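Long-range contacts in beta sliding clamp (Borrelia burgdorferi, PDB 6DJ8), which probably encircles DNA as a ring-shaped head-to-tail homodimer and tethers DNA polymerases and other proteins to it, making replication processive: residues A[194-205]-A[265-273]; A[161-169]-A[352-360]. All blocks are in the same frame, centred on the assembly; numbering follows the deposited sequence.

Interaction 1. Residues A[194-205]-A[265-273]; sequences LLVSTNGHRMSI and YPDYKSIIP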
loop_
_atom_site.group_PDB
_atom_site.type_symbol
_atom_site.label_atom_id
_atom_site.label_comp_id
_atom_site.label_asym_id
_atom_site.label_seq_id
_atom_site.Cartn_x
_atom_site.Cartn_y
_atom_site.Cartn_z
ATOM N N LEU A 194 -29.959 -19.494 11.673
ATOM C CA LEU A 194 -29.483 -18.266 12.276
ATOM C C LEU A 194 -27.974 -18.334 12.496
ATOM O O LEU A 194 -27.443 -19.359 12.934
ATOM C CB LEU A 194 -30.248 -18.039 13.585
ATOM C CG LEU A 194 -29.806 -17.033 14.624
ATOM C CD1 LEU A 194 -31.018 -16.490 15.329
ATOM C CD2 LEU A 194 -28.942 -17.792 15.594
ATOM N N LEU A 195 -27.292 -17.233 12.193
ATOM C CA LEU A 195 -25.857 -17.097 12.405
ATOM C C LEU A 195 -25.585 -16.020 13.446
ATOM O O LEU A 195 -26.211 -14.956 13.430
ATOM C CB LEU A 195 -25.132 -16.755 11.101
ATOM C CG LEU A 195 -24.917 -17.915 10.131
ATOM C CD1 LEU A 195 -26.211 -18.354 9.448
ATOM C CD2 LEU A 195 -23.854 -17.576 9.117
ATOM N N VAL A 196 -24.648 -16.298 14.347
ATOM C CA VAL A 196 -24.254 -15.361 15.400
ATOM C C VAL A 196 -22.733 -15.328 15.454
ATOM O O VAL A 196 -22.083 -16.368 15.308
ATOM C CB VAL A 196 -24.827 -15.781 16.767
ATOM C CG1 VAL A 196 -24.310 -14.867 17.882
ATOM C CG2 VAL A 196 -26.352 -15.776 16.723
ATOM N N SER A 197 -22.160 -14.142 15.664
ATOM C CA SER A 197 -20.736 -14.060 15.947
ATOM C C SER A 197 -20.479 -12.945 16.944
ATOM O O SER A 197 -21.174 -11.926 16.951
ATOM C CB SER A 197 -19.904 -13.809 14.681
ATOM O OG SER A 197 -20.312 -12.606 14.054
ATOM N N THR A 198 -19.438 -13.122 17.757
ATOM C CA THR A 198 -19.103 -12.105 18.740
ATOM C C THR A 198 -17.668 -12.296 19.190
ATOM O O THR A 198 -17.114 -13.394 19.116
ATOM C CB THR A 198 -20.023 -12.184 19.958
ATOM O OG1 THR A 198 -19.715 -11.124 20.877
ATOM C CG2 THR A 198 -19.794 -13.523 20.663
ATOM N N ASN A 199 -17.092 -11.213 19.699
ATOM C CA ASN A 199 -15.793 -11.253 20.351
ATOM C C ASN A 199 -15.922 -10.951 21.832
ATOM O O ASN A 199 -14.925 -10.631 22.483
ATOM C CB ASN A 199 -14.819 -10.277 19.677
ATOM C CG ASN A 199 -15.098 -8.834 20.035
ATOM O OD1 ASN A 199 -16.201 -8.483 20.494
ATOM N ND2 ASN A 199 -14.089 -7.982 19.859
ATOM N N GLY A 200 -17.148 -10.986 22.364
ATOM C CA GLY A 200 -17.408 -10.627 23.734
ATOM C C GLY A 200 -17.802 -9.181 23.941
ATOM O O GLY A 200 -18.363 -8.848 24.988
ATOM N N HIS A 201 -17.513 -8.310 22.989
ATOM C CA HIS A 201 -17.828 -6.899 23.129
ATOM C C HIS A 201 -18.772 -6.371 22.066
ATOM O O HIS A 201 -19.553 -5.453 22.346
ATOM C CB HIS A 201 -16.519 -6.106 23.123
ATOM C CG HIS A 201 -15.626 -6.473 24.263
ATOM N ND1 HIS A 201 -14.794 -7.571 24.229
ATOM C CD2 HIS A 201 -15.445 -5.900 25.475
ATOM C CE1 HIS A 201 -14.151 -7.668 25.377
ATOM N NE2 HIS A 201 -14.516 -6.658 26.145
ATOM N N ARG A 202 -18.728 -6.937 20.866
ATOM C CA ARG A 202 -19.631 -6.601 19.787
ATOM C C ARG A 202 -20.089 -7.912 19.165
ATOM O O ARG A 202 -19.383 -8.926 19.232
ATOM C CB ARG A 202 -18.970 -5.662 18.758
ATOM C CG ARG A 202 -17.509 -5.999 18.372
ATOM C CD ARG A 202 -17.437 -6.951 17.190
ATOM N NE ARG A 202 -16.050 -7.133 16.709
ATOM C CZ ARG A 202 -15.447 -6.294 15.874
ATOM N NH1 ARG A 202 -16.110 -5.218 15.437
ATOM N NH2 ARG A 202 -14.186 -6.513 15.475
ATOM N N MET A 203 -21.288 -7.896 18.581
ATOM C CA MET A 203 -21.919 -9.129 18.149
ATOM C C MET A 203 -22.823 -8.870 16.954
ATOM O O MET A 203 -23.582 -7.896 16.939
ATOM C CB MET A 203 -22.754 -9.756 19.296
ATOM C CG MET A 203 -23.722 -10.843 18.810
ATOM S SD MET A 203 -24.760 -11.539 20.158
ATOM C CE MET A 203 -23.524 -12.307 21.158
ATOM N N SER A 204 -22.762 -9.768 15.972
ATOM C CA SER A 204 -23.672 -9.777 14.833
ATOM C C SER A 204 -24.624 -10.976 14.915
ATOM O O SER A 204 -24.230 -12.076 15.320
ATOM C CB SER A 204 -22.884 -9.795 13.524
ATOM O OG SER A 204 -22.304 -8.506 13.247
ATOM N N ILE A 205 -25.884 -10.743 14.554
ATOM C CA ILE A 205 -26.926 -11.765 14.488
ATOM C C ILE A 205 -27.632 -11.636 13.147
ATOM O O ILE A 205 -28.245 -10.598 12.868
ATOM C CB ILE A 205 -27.944 -11.618 15.633
ATOM C CG1 ILE A 205 -27.245 -11.757 16.980
ATOM C CG2 ILE A 205 -29.051 -12.657 15.493
ATOM C CD1 ILE A 205 -27.906 -11.016 18.073
ATOM N N TYR A 265 -21.373 -22.824 22.564
ATOM C CA TYR A 265 -21.409 -21.399 22.292
ATOM C C TYR A 265 -22.188 -20.695 23.402
ATOM O O TYR A 265 -23.121 -21.270 23.963
ATOM C CB TYR A 265 -22.032 -21.121 20.926
ATOM C CG TYR A 265 -21.637 -19.774 20.347
ATOM C CD1 TYR A 265 -20.391 -19.579 19.756
ATOM C CD2 TYR A 265 -22.500 -18.701 20.414
ATOM C CE1 TYR A 265 -20.036 -18.339 19.231
ATOM C CE2 TYR A 265 -22.173 -17.492 19.902
ATOM C CZ TYR A 265 -20.934 -17.301 19.314
ATOM O OH TYR A 265 -20.635 -16.073 18.819
ATOM N N PRO A 266 -21.798 -19.481 23.780
ATOM C CA PRO A 266 -22.502 -18.781 24.870
ATOM C C PRO A 266 -23.963 -18.508 24.533
ATOM O O PRO A 266 -24.371 -18.474 23.368
ATOM C CB PRO A 266 -21.722 -17.467 25.033
ATOM C CG PRO A 266 -20.340 -17.775 24.506
ATOM C CD PRO A 266 -20.605 -18.724 23.357
ATOM N N ASP A 267 -24.750 -18.277 25.591
ATOM C CA ASP A 267 -26.179 -17.967 25.501
ATOM C C ASP A 267 -26.389 -16.539 24.996
ATOM O O ASP A 267 -26.742 -15.624 25.745
ATOM C CB ASP A 267 -26.837 -18.171 26.869
ATOM C CG ASP A 267 -28.333 -17.908 26.852
ATOM O OD1 ASP A 267 -28.891 -17.663 25.761
ATOM O OD2 ASP A 267 -28.952 -17.922 27.944
ATOM N N TYR A 268 -26.191 -16.355 23.683
ATOM C CA TYR A 268 -26.368 -15.040 23.064
ATOM C C TYR A 268 -27.801 -14.536 23.195
ATOM O O TYR A 268 -28.022 -13.318 23.257
ATOM C CB TYR A 268 -25.969 -15.091 21.582
ATOM C CG TYR A 268 -27.038 -15.726 20.710
ATOM C CD1 TYR A 268 -27.083 -17.106 20.535
ATOM C CD2 TYR A 268 -28.015 -14.948 20.085
ATOM C CE1 TYR A 268 -28.059 -17.692 19.757
ATOM C CE2 TYR A 268 -29.000 -15.526 19.315
ATOM C CZ TYR A 268 -29.023 -16.898 19.155
ATOM O OH TYR A 268 -30.008 -17.477 18.385
ATOM N N LYS A 269 -28.782 -15.450 23.219
ATOM C CA LYS A 269 -30.188 -15.054 23.261
ATOM C C LYS A 269 -30.483 -14.184 24.469
ATOM O O LYS A 269 -31.320 -13.280 24.392
ATOM C CB LYS A 269 -31.098 -16.289 23.300
ATOM N N SER A 270 -29.783 -14.429 25.578
ATOM C CA SER A 270 -30.031 -13.720 26.827
ATOM C C SER A 270 -29.604 -12.256 26.782
ATOM O O SER A 270 -30.089 -11.468 27.598
ATOM C CB SER A 270 -29.327 -14.440 27.979
ATOM O OG SER A 270 -27.916 -14.301 27.881
ATOM N N ILE A 271 -28.685 -11.866 25.891
ATOM C CA ILE A 271 -28.241 -10.469 25.887
ATOM C C ILE A 271 -28.992 -9.603 24.883
ATOM O O ILE A 271 -28.798 -8.376 24.878
ATOM C CB ILE A 271 -26.723 -10.340 25.635
ATOM C CG1 ILE A 271 -26.405 -10.462 24.143
ATOM C CG2 ILE A 271 -25.966 -11.383 26.434
ATOM C CD1 ILE A 271 -24.919 -10.171 23.798
ATOM N N ILE A 272 -29.834 -10.187 24.036
ATOM C CA ILE A 272 -30.635 -9.413 23.091
ATOM C C ILE A 272 -31.608 -8.527 23.862
ATOM O O ILE A 272 -32.428 -9.036 24.634
ATOM C CB ILE A 272 -31.364 -10.339 22.102
ATOM C CG1 ILE A 272 -30.334 -11.104 21.249
ATOM C CG2 ILE A 272 -32.381 -9.561 21.266
ATOM C CD1 ILE A 272 -30.861 -12.382 20.603
ATOM N N PRO A 273 -31.555 -7.208 23.692
ATOM C CA PRO A 273 -32.509 -6.348 24.396
ATOM C C PRO A 273 -33.901 -6.522 23.816
ATOM O O PRO A 273 -34.077 -6.689 22.608
ATOM C CB PRO A 273 -31.980 -4.915 24.190
ATOM C CG PRO A 273 -30.935 -4.976 23.056
ATOM C CD PRO A 273 -30.705 -6.442 22.771
HETATM O O HOH W 1 -18.050 -15.757 17.747
#
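Val-196 packs between Tyr-268 and Tyr-265. CG2 sits almost exactly over the centre of one face of the Tyr-268 ring, 3.7 Å from the ring centroid and 9° off its normal. This is a CH-pi contact. CG1, anti to the backbone N (chi1 175°), reaches Tyr-265, 3.9 Å from its CE2.

Further apolar contacts run from Tyr-268 to Ile-271 and Ile-272. Leu-194 and Tyr-268 approach from opposite directions, with Leu-194 CD2 3.7 Å from Tyr-268 CZ, near the hydroxyl. Met-203 crosses Tyr-268 at about a right angle and bends at its thioether (chi3 -65°). Its CE thereby packs 3.7 Å from CB of Tyr-268 and also meets CD1 of Ile-271, tip to tip. Ile-205 CD1 closes the row against CG1 of Ile-272.

No direct hydrogen bond joins the two segments. Water 1 makes the polar link. It lies in the plane of the Tyr-265 ring, 2.8 Å from the Tyr-265 OH, and accepts from Thr-198 N at 3.0 Å. Thr-198 CG2 rests against the same hydroxyl. Thr-198 OG1 works within its own hairpin: it accepts from Gly-200 N in an ST turn and donates to Arg-202 O. These bonds fix the turn after the strand.

Strands 192-198 and 202-211 pair antiparallel, and 265-273 runs over one face of the pair as the connection from the central to the C-terminal family region. Gly-200 bonds the bound peptide through its backbone, and Thr-198 and Ile-271 pack on it, so the contact builds part of the peptide pocket. Tyr-184 of strand 182-187 stacks on Tyr-265, and strand 383-387 continues the sheet beyond 202-211.

Interaction 2. Residues A[161-169]-A[352-360]; sequences KKVINRIAF and VEAISVFET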
loop_
_atom_site.group_PDB
_atom_site.type_symbol
_atom_site.label_atom_id
_atom_site.label_comp_id
_atom_site.label_asym_id
_atom_site.label_seq_id
_atom_site.Cartn_x
_atom_site.Cartn_y
_atom_site.Cartn_z
ATOM N N LYS A 161 -22.948 -14.357 0.628
ATOM C CA LYS A 161 -21.917 -13.322 0.717
ATOM C C LYS A 161 -22.355 -12.190 1.636
ATOM O O LYS A 161 -21.567 -11.700 2.456
ATOM C CB LYS A 161 -21.616 -12.735 -0.666
ATOM C CG LYS A 161 -20.718 -13.560 -1.539
ATOM C CD LYS A 161 -20.318 -12.786 -2.789
ATOM C CE LYS A 161 -19.724 -11.442 -2.415
ATOM N NZ LYS A 161 -18.574 -11.101 -3.292
ATOM N N LYS A 162 -23.608 -11.749 1.503
ATOM C CA LYS A 162 -24.092 -10.676 2.374
ATOM C C LYS A 162 -24.054 -11.105 3.835
ATOM O O LYS A 162 -23.592 -10.356 4.705
ATOM C CB LYS A 162 -25.507 -10.267 1.964
ATOM C CG LYS A 162 -26.044 -9.043 2.699
ATOM C CD LYS A 162 -27.238 -8.456 1.950
ATOM C CE LYS A 162 -28.044 -7.495 2.813
ATOM N NZ LYS A 162 -28.994 -6.710 1.967
ATOM N N VAL A 163 -24.500 -12.328 4.119
ATOM C CA VAL A 163 -24.477 -12.820 5.494
ATOM C C VAL A 163 -23.049 -12.880 6.024
ATOM O O VAL A 163 -22.773 -12.481 7.164
ATOM C CB VAL A 163 -25.183 -14.185 5.578
ATOM C CG1 VAL A 163 -24.954 -14.811 6.938
ATOM C CG2 VAL A 163 -26.678 -13.999 5.354
ATOM N N ILE A 164 -22.122 -13.391 5.215
ATOM C CA ILE A 164 -20.723 -13.452 5.635
ATOM C C ILE A 164 -20.216 -12.052 5.942
ATOM O O ILE A 164 -19.565 -11.813 6.969
ATOM C CB ILE A 164 -19.873 -14.122 4.537
ATOM C CG1 ILE A 164 -20.119 -15.631 4.502
ATOM C CG2 ILE A 164 -18.383 -13.785 4.719
ATOM C CD1 ILE A 164 -19.459 -16.323 3.303
ATOM N N ASN A 165 -20.510 -11.104 5.045
ATOM C CA ASN A 165 -20.080 -9.722 5.241
ATOM C C ASN A 165 -20.627 -9.150 6.546
ATOM O O ASN A 165 -19.951 -8.359 7.211
ATOM C CB ASN A 165 -20.509 -8.871 4.032
ATOM C CG ASN A 165 -19.823 -7.500 4.004
ATOM O OD1 ASN A 165 -18.614 -7.407 4.169
ATOM N ND2 ASN A 165 -20.600 -6.440 3.794
ATOM N N ARG A 166 -21.818 -9.576 6.966
ATOM C CA ARG A 166 -22.392 -9.054 8.200
ATOM C C ARG A 166 -21.955 -9.825 9.437
ATOM O O ARG A 166 -22.101 -9.311 10.551
ATOM C CB ARG A 166 -23.924 -9.058 8.099
ATOM C CG ARG A 166 -24.403 -7.812 7.369
ATOM C CD ARG A 166 -25.682 -7.958 6.566
ATOM N NE ARG A 166 -25.846 -6.757 5.756
ATOM C CZ ARG A 166 -26.864 -5.909 5.832
ATOM N NH1 ARG A 166 -27.886 -6.136 6.643
ATOM N NH2 ARG A 166 -26.870 -4.839 5.054
ATOM N N ILE A 167 -21.393 -11.025 9.281
ATOM C CA ILE A 167 -21.095 -11.898 10.408
ATOM C C ILE A 167 -19.593 -11.998 10.681
ATOM O O ILE A 167 -19.162 -11.912 11.837
ATOM C CB ILE A 167 -21.705 -13.296 10.172
ATOM C CG1 ILE A 167 -23.215 -13.266 10.420
ATOM C CG2 ILE A 167 -21.065 -14.311 11.089
ATOM C CD1 ILE A 167 -23.586 -13.296 11.892
ATOM N N ALA A 168 -18.768 -12.135 9.630
ATOM C CA ALA A 168 -17.371 -12.527 9.834
ATOM C C ALA A 168 -16.613 -11.538 10.720
ATOM O O ALA A 168 -15.870 -11.947 11.624
ATOM C CB ALA A 168 -16.665 -12.675 8.481
ATOM N N PHE A 169 -16.782 -10.232 10.482
ATOM C CA PHE A 169 -15.953 -9.254 11.186
ATOM C C PHE A 169 -16.168 -9.261 12.694
ATOM O O PHE A 169 -15.275 -8.838 13.437
ATOM C CB PHE A 169 -16.208 -7.844 10.623
ATOM C CG PHE A 169 -17.511 -7.224 11.089
ATOM C CD1 PHE A 169 -18.681 -7.413 10.370
ATOM C CD2 PHE A 169 -17.551 -6.439 12.245
ATOM C CE1 PHE A 169 -19.901 -6.828 10.803
ATOM C CE2 PHE A 169 -18.732 -5.839 12.669
ATOM C CZ PHE A 169 -19.918 -6.050 11.954
ATOM N N VAL A 352 -17.255 1.975 13.611
ATOM C CA VAL A 352 -16.960 2.160 12.190
ATOM C C VAL A 352 -17.047 0.831 11.451
ATOM O O VAL A 352 -17.629 0.749 10.363
ATOM C CB VAL A 352 -15.565 2.798 12.006
ATOM C CG1 VAL A 352 -15.131 2.739 10.544
ATOM C CG2 VAL A 352 -15.547 4.248 12.531
ATOM N N GLU A 353 -16.438 -0.225 12.013
ATOM C CA GLU A 353 -16.507 -1.525 11.352
ATOM C C GLU A 353 -17.947 -1.955 11.154
ATOM O O GLU A 353 -18.307 -2.485 10.100
ATOM C CB GLU A 353 -15.775 -2.593 12.158
ATOM C CG GLU A 353 -14.554 -3.123 11.527
ATOM C CD GLU A 353 -14.168 -4.475 12.101
ATOM O OE1 GLU A 353 -13.776 -5.366 11.295
ATOM O OE2 GLU A 353 -14.267 -4.634 13.349
ATOM N N ALA A 354 -18.782 -1.765 12.178
ATOM C CA ALA A 354 -20.158 -2.231 12.071
ATOM C C ALA A 354 -20.912 -1.430 11.015
ATOM O O ALA A 354 -21.519 -1.999 10.103
ATOM C CB ALA A 354 -20.847 -2.150 13.438
ATOM N N ILE A 355 -20.836 -0.098 11.074
ATOM C CA ILE A 355 -21.670 0.640 10.137
ATOM C C ILE A 355 -21.182 0.476 8.701
ATOM O O ILE A 355 -21.964 0.675 7.766
ATOM C CB ILE A 355 -21.760 2.127 10.519
ATOM C CG1 ILE A 355 -20.450 2.837 10.205
ATOM C CG2 ILE A 355 -22.150 2.280 11.980
ATOM C CD1 ILE A 355 -20.525 4.309 10.521
ATOM N N SER A 356 -19.929 0.056 8.498
ATOM C CA SER A 356 -19.435 -0.113 7.138
ATOM C C SER A 356 -20.115 -1.260 6.398
ATOM O O SER A 356 -19.988 -1.345 5.176
ATOM C CB SER A 356 -17.916 -0.335 7.148
ATOM O OG SER A 356 -17.613 -1.692 7.472
ATOM N N VAL A 357 -20.848 -2.143 7.081
ATOM C CA VAL A 357 -21.548 -3.197 6.359
ATOM C C VAL A 357 -22.989 -2.840 6.049
ATOM O O VAL A 357 -23.658 -3.598 5.334
ATOM C CB VAL A 357 -21.457 -4.544 7.107
ATOM C CG1 VAL A 357 -19.996 -4.850 7.451
ATOM C CG2 VAL A 357 -22.329 -4.549 8.365
ATOM N N PHE A 358 -23.474 -1.685 6.509
ATOM C CA PHE A 358 -24.863 -1.295 6.276
ATOM C C PHE A 358 -25.043 -0.785 4.854
ATOM O O PHE A 358 -24.134 -0.184 4.280
ATOM C CB PHE A 358 -25.295 -0.229 7.290
ATOM C CG PHE A 358 -25.646 -0.792 8.630
ATOM C CD1 PHE A 358 -24.690 -1.433 9.394
ATOM C CD2 PHE A 358 -26.926 -0.659 9.140
ATOM C CE1 PHE A 358 -25.010 -1.963 10.623
ATOM C CE2 PHE A 358 -27.249 -1.185 10.377
ATOM C CZ PHE A 358 -26.290 -1.839 11.117
ATOM N N GLU A 359 -26.203 -1.076 4.259
ATOM C CA GLU A 359 -26.482 -0.620 2.904
ATOM C C GLU A 359 -27.671 0.322 2.796
ATOM O O GLU A 359 -27.997 0.741 1.682
ATOM C CB GLU A 359 -26.724 -1.819 1.974
ATOM C CG GLU A 359 -26.218 -3.132 2.526
ATOM C CD GLU A 359 -26.291 -4.273 1.528
ATOM O OE1 GLU A 359 -25.221 -4.700 1.046
ATOM O OE2 GLU A 359 -27.410 -4.742 1.229
ATOM N N THR A 360 -28.317 0.682 3.899
ATOM C CA THR A 360 -29.455 1.585 3.834
ATOM C C THR A 360 -28.997 3.038 3.905
ATOM O O THR A 360 -27.871 3.342 4.291
ATOM C CB THR A 360 -30.437 1.292 4.965
ATOM O OG1 THR A 360 -29.706 1.080 6.179
ATOM C CG2 THR A 360 -31.231 0.042 4.648
HETATM O O HOH W 2 -23.633 -6.043 3.787
HETATM O O HOH W 3 -13.137 -7.732 12.576
#
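Arg-166 and Val-357 bring the backbones closest, CA to CA 6.2 Å, where helix 157-167 meets the type I turn from Ile-355 to Phe-358.

Val-357 fills the middle. Its CG1 lies 3.9 Å from CE1 of Phe-169, and its CG2 touches CG of Arg-166. Asn-165 slides past it in the opposite direction. Phe-169 has CG between its backbone N and carbonyl carbon (chi1 76°), which turns the ring onto the other helix. There CZ lies 3.8 Å from CA of Ala-354, and Glu-353 O is above one face, toward the rim. The Glu-353 carboxylate passes alongside Phe-169, its plane 68° from the ring. Its OE2 is paired with Arg-202, while water 3 joins its OE1 to Phe-169 O.

A second charged cluster lies at the Lys-162 end. Lys-162 reaches out extended, and NZ binds Glu-359 OE2 at 2.6 Å from above the carboxylate plane. Lys-162 CE also covers the centre of one face of the Arg-166 guanidinium. Arg-166 NH2 is 3.9 Å from the same OE2. That salt bridge is long and no N-H points at the oxygen; the stronger partner of Arg-166 is Glu-377. Water 2 accepts from Arg-166 NE at 3.0 Å and from Asn-165 ND2, and donates to Val-357 O.

The contact packs a helix of the central family region against one of the C-terminal region. Apolar packing of Val-357 and Phe-169 lies between two charged ends, Glu-353 and the Lys-162 cluster. Lys-162, with weaker help from Arg-166, would probably favour the ionised form of Glu-359, although the nearby Glu-377 also draws on Arg-166.

Overall arrangement
Interaction 2 pairs the central and C-terminal family regions; interaction 1 involves the loop between them. Their centres lie about 15 Å apart. The hairpin 194-205 of interaction 1 packs against the helix end 161-169 of interaction 2. Ser-197 OG is 2.6 Å from Ile-167 O, a probable hydrogen bond. Arg-202 NH2 forms a salt bridge with Glu-353 OE2 at 2.8 Å, which ties the hairpin to the other half of interaction 2. The bound peptide lies against interaction 1, where it meets His-201 and Ser-270 among others. Ser-197 points away from 265-273, so interaction 2 probably lies behind the hairpin as seen from that loop. Along the chain, interaction 1 falls between the segments of interaction 2.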